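Local coordinates for aminotransferase, class I (Staphylococcus aureus, PDB 2O1B), which probably catalyses pyridoxal-phosphate-dependent transfer of amino groups between amino acids and 2-oxo acids, as an aspartate-type class I aminotransferase, at residues A[220-232]-A[330-342]. Numbering follows the deposited sequence.
Sequences DFAYGAFGFDAKN and FVHAKGGIYVWLE. With PLP (pyridoxal-5'-phosphate), chain B.
Tyr223, whose ring carbon CE1 also nears PLP O3, packs against Ile337 across the contact. Ile337 CG1 lies 3.7 Å from Tyr223 CE2, and the two side chains cross at about a right angle. The backbone N of Ile337 sits over one face of the Tyr223 ring. With chi1 at 63°, Ile337 turns CG1 to the Tyr223 and Tyr338 rings and CG2 to Phe226. The same CG1 sits over the centre of one face of its neighbour, the Tyr338 ring. Ile337 CG2 makes a CH-pi contact over a face of the Phe226 ring, 4.1 Å from its centroid. A second CH-pi contact puts Gly335 CA over a face of Phe228.

The polar meeting is between phenols. Tyr223 OH and Tyr338 OH share a very short hydrogen bond, 2.4 Å in the model, and its exact length is doubtful. The rings meet obliquely, with planes at 83°; Tyr338 OH lies at the edge of the Tyr223 ring. Tyr223 OH is also bonded to Lys253 of the PLP pocket.

Backbone bonds join the loop after strand 216-220 to the loop leading into strand 338-342. Gly336 N donates to Phe226 O at 3.2 Å, and Phe228 N to Lys334 O at 3.1 Å. Together they form a single beta bridge between Gly227 and Gly335. Asn232 ND2 also grips Phe226 O, at 2.9 Å and from the opposite face of the carbonyl plane to Gly336 N. A water links Asp229 N to Lys334 O.

At the start of segment 220-232, Asp220 OD1 is 2.5 Å from PLP N1, with Tyr146 as a further partner. As in fold-type I relatives, this aspartate probably holds the pyridine nitrogen. The chemistry thus couples the cofactor-binding loop to the sheet containing strand 338-342, through a phenol pair, two backbone bonds flanking the Gly227-Gly335 bridge, and aliphatic-aromatic packing.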
loop_
_atom_site.group_PDB
_atom_site.type_symbol
_atom_site.label_atom_id
_atom_site.label_comp_id
_atom_site.label_asym_id
_atom_site.label_seq_id
_atom_site.Cartn_x
_atom_site.Cartn_y
_atom_site.Cartn_z
ATOM N N ASP A 220 -17.995 -3.497 4.616
ATOM C CA ASP A 220 -17.405 -2.372 3.876
ATOM C C ASP A 220 -18.311 -1.150 4.005
ATOM O O ASP A 220 -19.348 -1.046 3.346
ATOM C CB ASP A 220 -17.239 -2.782 2.409
ATOM C CG ASP A 220 -16.534 -1.740 1.548
ATOM O OD1 ASP A 220 -16.233 -2.084 0.363
ATOM O OD2 ASP A 220 -16.276 -0.602 2.021
ATOM N N PHE A 221 -17.899 -0.219 4.855
ATOM C CA PHE A 221 -18.725 0.911 5.293
ATOM C C PHE A 221 -18.315 2.217 4.604
ATOM O O PHE A 221 -18.469 3.310 5.169
ATOM C CB PHE A 221 -18.554 1.049 6.807
ATOM C CG PHE A 221 -19.760 1.592 7.541
ATOM C CD1 PHE A 221 -21.032 1.538 6.996
ATOM C CD2 PHE A 221 -19.598 2.146 8.810
ATOM C CE1 PHE A 221 -22.131 2.033 7.699
ATOM C CE2 PHE A 221 -20.687 2.648 9.521
ATOM C CZ PHE A 221 -21.959 2.587 8.959
ATOM N N ALA A 222 -17.801 2.094 3.381
ATOM C CA ALA A 222 -17.360 3.245 2.566
ATOM C C ALA A 222 -18.381 4.371 2.467
ATOM O O ALA A 222 -18.003 5.558 2.410
ATOM C CB ALA A 222 -16.977 2.777 1.178
ATOM N N TYR A 223 -19.668 4.007 2.440
ATOM C CA TYR A 223 -20.749 4.991 2.325
ATOM C C TYR A 223 -21.521 5.212 3.612
ATOM O O TYR A 223 -22.663 5.660 3.584
ATOM C CB TYR A 223 -21.679 4.648 1.157
ATOM C CG TYR A 223 -21.004 4.888 -0.172
ATOM C CD1 TYR A 223 -20.601 3.821 -0.971
ATOM C CD2 TYR A 223 -20.723 6.188 -0.604
ATOM C CE1 TYR A 223 -19.961 4.045 -2.186
ATOM C CE2 TYR A 223 -20.088 6.421 -1.813
ATOM C CZ TYR A 223 -19.710 5.350 -2.595
ATOM O OH TYR A 223 -19.076 5.584 -3.797
ATOM N N GLY A 224 -20.878 4.906 4.734
ATOM C CA GLY A 224 -21.446 5.111 6.056
ATOM C C GLY A 224 -22.076 6.471 6.281
ATOM O O GLY A 224 -23.139 6.556 6.908
ATOM N N ALA A 225 -21.457 7.519 5.738
ATOM C CA ALA A 225 -21.923 8.912 5.926
ATOM C C ALA A 225 -23.218 9.249 5.177
ATOM O O ALA A 225 -23.925 10.205 5.531
ATOM C CB ALA A 225 -20.830 9.881 5.496
ATOM N N PHE A 226 -23.504 8.476 4.130
ATOM C CA PHE A 226 -24.576 8.766 3.184
ATOM C C PHE A 226 -25.776 7.841 3.479
ATOM O O PHE A 226 -25.872 6.730 2.958
ATOM C CB PHE A 226 -24.039 8.617 1.740
ATOM C CG PHE A 226 -22.797 9.464 1.453
ATOM C CD1 PHE A 226 -22.911 10.719 0.858
ATOM C CD2 PHE A 226 -21.516 9.006 1.799
ATOM C CE1 PHE A 226 -21.774 11.499 0.605
ATOM C CE2 PHE A 226 -20.387 9.776 1.559
ATOM C CZ PHE A 226 -20.519 11.039 0.959
ATOM N N GLY A 227 -26.670 8.311 4.355
ATOM C CA GLY A 227 -27.857 7.551 4.754
ATOM C C GLY A 227 -29.003 8.517 4.639
ATOM O O GLY A 227 -29.029 9.527 5.348
ATOM N N PHE A 228 -29.920 8.248 3.715
ATOM C CA PHE A 228 -30.851 9.292 3.277
ATOM C C PHE A 228 -32.086 9.440 4.149
ATOM O O PHE A 228 -32.444 10.551 4.516
ATOM C CB PHE A 228 -31.215 9.125 1.794
ATOM C CG PHE A 228 -30.025 9.232 0.870
ATOM C CD1 PHE A 228 -29.914 8.422 -0.241
ATOM C CD2 PHE A 228 -28.998 10.141 1.143
ATOM C CE1 PHE A 228 -28.800 8.527 -1.089
ATOM C CE2 PHE A 228 -27.874 10.246 0.310
ATOM C CZ PHE A 228 -27.780 9.447 -0.802
ATOM N N ASP A 229 -32.717 8.327 4.496
ATOM C CA ASP A 229 -33.920 8.371 5.322
ATOM C C ASP A 229 -33.683 7.893 6.760
ATOM O O ASP A 229 -34.613 7.841 7.565
ATOM C CB ASP A 229 -35.044 7.563 4.676
ATOM C CG ASP A 229 -36.423 7.949 5.203
ATOM O OD1 ASP A 229 -37.260 7.034 5.387
ATOM O OD2 ASP A 229 -36.680 9.162 5.430
ATOM N N ALA A 230 -32.434 7.547 7.064
ATOM C CA ALA A 230 -32.044 6.982 8.349
ATOM C C ALA A 230 -30.522 6.864 8.356
ATOM O O ALA A 230 -29.918 6.536 7.328
ATOM C CB ALA A 230 -32.685 5.608 8.544
ATOM N N LYS A 231 -29.910 7.162 9.502
ATOM C CA LYS A 231 -28.461 7.029 9.674
ATOM C C LYS A 231 -28.104 5.563 9.512
ATOM O O LYS A 231 -28.738 4.709 10.105
ATOM C CB LYS A 231 -28.038 7.515 11.061
ATOM C CG LYS A 231 -26.554 7.309 11.376
ATOM C CD LYS A 231 -26.061 8.278 12.462
ATOM C CE LYS A 231 -24.540 8.188 12.654
ATOM N NZ LYS A 231 -23.772 8.514 11.388
ATOM N N ASN A 232 -27.101 5.272 8.699
ATOM C CA ASN A 232 -26.675 3.888 8.494
ATOM C C ASN A 232 -26.093 3.308 9.773
ATOM O O ASN A 232 -25.297 3.974 10.432
ATOM C CB ASN A 232 -25.622 3.803 7.390
ATOM C CG ASN A 232 -26.143 4.262 6.048
ATOM O OD1 ASN A 232 -27.136 3.733 5.528
ATOM N ND2 ASN A 232 -25.464 5.234 5.466
ATOM N N PHE A 330 -36.216 2.206 -12.056
ATOM C CA PHE A 330 -34.984 2.211 -11.273
ATOM C C PHE A 330 -35.236 1.581 -9.898
ATOM O O PHE A 330 -36.389 1.366 -9.497
ATOM C CB PHE A 330 -34.459 3.651 -11.126
ATOM C CG PHE A 330 -35.429 4.589 -10.439
ATOM C CD1 PHE A 330 -35.386 4.769 -9.063
ATOM C CD2 PHE A 330 -36.392 5.281 -11.171
ATOM C CE1 PHE A 330 -36.290 5.630 -8.420
ATOM C CE2 PHE A 330 -37.289 6.135 -10.545
ATOM C CZ PHE A 330 -37.241 6.315 -9.173
ATOM N N VAL A 331 -34.159 1.282 -9.185
ATOM C CA VAL A 331 -34.251 0.887 -7.787
ATOM C C VAL A 331 -33.937 2.130 -6.949
ATOM O O VAL A 331 -32.850 2.704 -7.052
ATOM C CB VAL A 331 -33.322 -0.311 -7.472
ATOM C CG1 VAL A 331 -33.247 -0.588 -5.979
ATOM C CG2 VAL A 331 -33.807 -1.549 -8.222
ATOM N N HIS A 332 -34.920 2.566 -6.164
ATOM C CA HIS A 332 -34.773 3.725 -5.279
ATOM C C HIS A 332 -33.525 3.559 -4.401
ATOM O O HIS A 332 -33.323 2.501 -3.792
ATOM C CB HIS A 332 -36.053 3.892 -4.432
ATOM C CG HIS A 332 -35.986 4.981 -3.405
ATOM N ND1 HIS A 332 -36.102 4.729 -2.054
ATOM C CD2 HIS A 332 -35.839 6.321 -3.528
ATOM C CE1 HIS A 332 -36.017 5.868 -1.389
ATOM N NE2 HIS A 332 -35.856 6.850 -2.260
ATOM N N ALA A 333 -32.686 4.600 -4.372
ATOM C CA ALA A 333 -31.451 4.611 -3.598
ATOM C C ALA A 333 -31.722 5.026 -2.159
ATOM O O ALA A 333 -32.398 6.022 -1.913
ATOM C CB ALA A 333 -30.455 5.579 -4.214
ATOM N N LYS A 334 -31.175 4.276 -1.210
ATOM C CA LYS A 334 -31.423 4.568 0.209
ATOM C C LYS A 334 -30.194 5.174 0.876
ATOM O O LYS A 334 -30.282 5.793 1.936
ATOM C CB LYS A 334 -31.845 3.302 0.944
ATOM C CG LYS A 334 -33.052 2.573 0.334
ATOM C CD LYS A 334 -33.433 1.388 1.201
ATOM C CE LYS A 334 -34.225 0.354 0.438
ATOM N NZ LYS A 334 -34.398 -0.810 1.339
ATOM N N GLY A 335 -29.049 4.971 0.238
ATOM C CA GLY A 335 -27.787 5.571 0.651
ATOM C C GLY A 335 -26.751 5.508 -0.459
ATOM O O GLY A 335 -27.031 5.030 -1.567
ATOM N N GLY A 336 -25.549 6.001 -0.170
ATOM C CA GLY A 336 -24.493 6.050 -1.175
ATOM C C GLY A 336 -24.677 7.234 -2.100
ATOM O O GLY A 336 -25.384 8.177 -1.768
ATOM N N ILE A 337 -24.044 7.184 -3.266
ATOM C CA ILE A 337 -24.032 8.327 -4.168
ATOM C C ILE A 337 -24.548 7.988 -5.589
ATOM O O ILE A 337 -24.350 8.767 -6.515
ATOM C CB ILE A 337 -22.610 8.969 -4.232
ATOM C CG1 ILE A 337 -21.583 7.978 -4.798
ATOM C CG2 ILE A 337 -22.174 9.495 -2.831
ATOM C CD1 ILE A 337 -20.251 8.602 -5.121
ATOM N N TYR A 338 -25.213 6.839 -5.742
ATOM C CA TYR A 338 -25.643 6.360 -7.065
ATOM C C TYR A 338 -27.149 6.104 -7.189
ATOM O O TYR A 338 -27.858 5.971 -6.181
ATOM C CB TYR A 338 -24.904 5.072 -7.453
ATOM C CG TYR A 338 -23.441 5.015 -7.079
ATOM C CD1 TYR A 338 -22.461 5.537 -7.925
ATOM C CD2 TYR A 338 -23.032 4.414 -5.888
ATOM C CE1 TYR A 338 -21.107 5.476 -7.589
ATOM C CE2 TYR A 338 -21.683 4.349 -5.544
ATOM C CZ TYR A 338 -20.727 4.877 -6.402
ATOM O OH TYR A 338 -19.388 4.812 -6.064
ATOM N N VAL A 339 -27.633 6.027 -8.432
ATOM C CA VAL A 339 -28.923 5.379 -8.708
ATOM C C VAL A 339 -28.706 4.140 -9.601
ATOM O O VAL A 339 -27.914 4.173 -10.536
ATOM C CB VAL A 339 -29.987 6.370 -9.267
ATOM C CG1 VAL A 339 -31.347 5.680 -9.484
ATOM C CG2 VAL A 339 -30.171 7.551 -8.314
ATOM N N TRP A 340 -29.386 3.050 -9.253
ATOM C CA TRP A 340 -29.281 1.741 -9.917
ATOM C C TRP A 340 -30.465 1.692 -10.874
ATOM O O TRP A 340 -31.615 1.589 -10.440
ATOM C CB TRP A 340 -29.353 0.655 -8.826
ATOM C CG TRP A 340 -29.133 -0.808 -9.158
ATOM C CD1 TRP A 340 -29.952 -1.844 -8.810
ATOM C CD2 TRP A 340 -27.998 -1.402 -9.809
ATOM N NE1 TRP A 340 -29.418 -3.043 -9.215
ATOM C CE2 TRP A 340 -28.213 -2.804 -9.825
ATOM C CE3 TRP A 340 -26.817 -0.893 -10.367
ATOM C CZ2 TRP A 340 -27.310 -3.693 -10.413
ATOM C CZ3 TRP A 340 -25.910 -1.784 -10.954
ATOM C CH2 TRP A 340 -26.162 -3.165 -10.974
ATOM N N LEU A 341 -30.168 1.812 -12.178
ATOM C CA LEU A 341 -31.168 1.980 -13.242
ATOM C C LEU A 341 -31.294 0.706 -14.066
ATOM O O LEU A 341 -30.287 0.131 -14.465
ATOM C CB LEU A 341 -30.717 3.107 -14.187
ATOM C CG LEU A 341 -31.611 4.015 -15.051
ATOM C CD1 LEU A 341 -31.027 4.099 -16.453
ATOM C CD2 LEU A 341 -33.087 3.634 -15.123
ATOM N N GLU A 342 -32.525 0.278 -14.340
ATOM C CA GLU A 342 -32.762 -0.829 -15.275
ATOM C C GLU A 342 -32.339 -0.460 -16.691
ATOM O O GLU A 342 -32.540 0.677 -17.134
ATOM C CB GLU A 342 -34.247 -1.222 -15.293
ATOM C CG GLU A 342 -34.763 -1.808 -13.984
ATOM C CD GLU A 342 -36.031 -2.645 -14.155
ATOM O OE1 GLU A 342 -36.220 -3.263 -15.223
ATOM O OE2 GLU A 342 -36.842 -2.678 -13.210
HETATM N N1 PLP B . -15.659 -0.040 -1.017
HETATM C C2 PLP B . -16.712 0.600 -1.644
HETATM C C2A PLP B . -18.092 0.010 -1.553
HETATM C C3 PLP B . -16.463 1.800 -2.315
HETATM O O3 PLP B . -17.469 2.472 -2.946
HETATM C C4 PLP B . -15.166 2.329 -2.354
HETATM C C4A PLP B . -15.030 3.808 -2.570
HETATM C C5 PLP B . -14.110 1.661 -1.730
HETATM C C6 PLP B . -14.368 0.465 -1.060
HETATM C C5A PLP B . -12.686 2.198 -1.780
HETATM O O4P PLP B . -12.494 3.320 -0.940
HETATM P P PLP B . -11.019 3.938 -0.708
HETATM O O1P PLP B . -10.913 5.263 -1.445
HETATM O O2P PLP B . -10.027 2.940 -1.243
HETATM O O3P PLP B . -10.856 4.156 0.769
HETATM O O HOH W 1 -32.290 5.927 3.618
#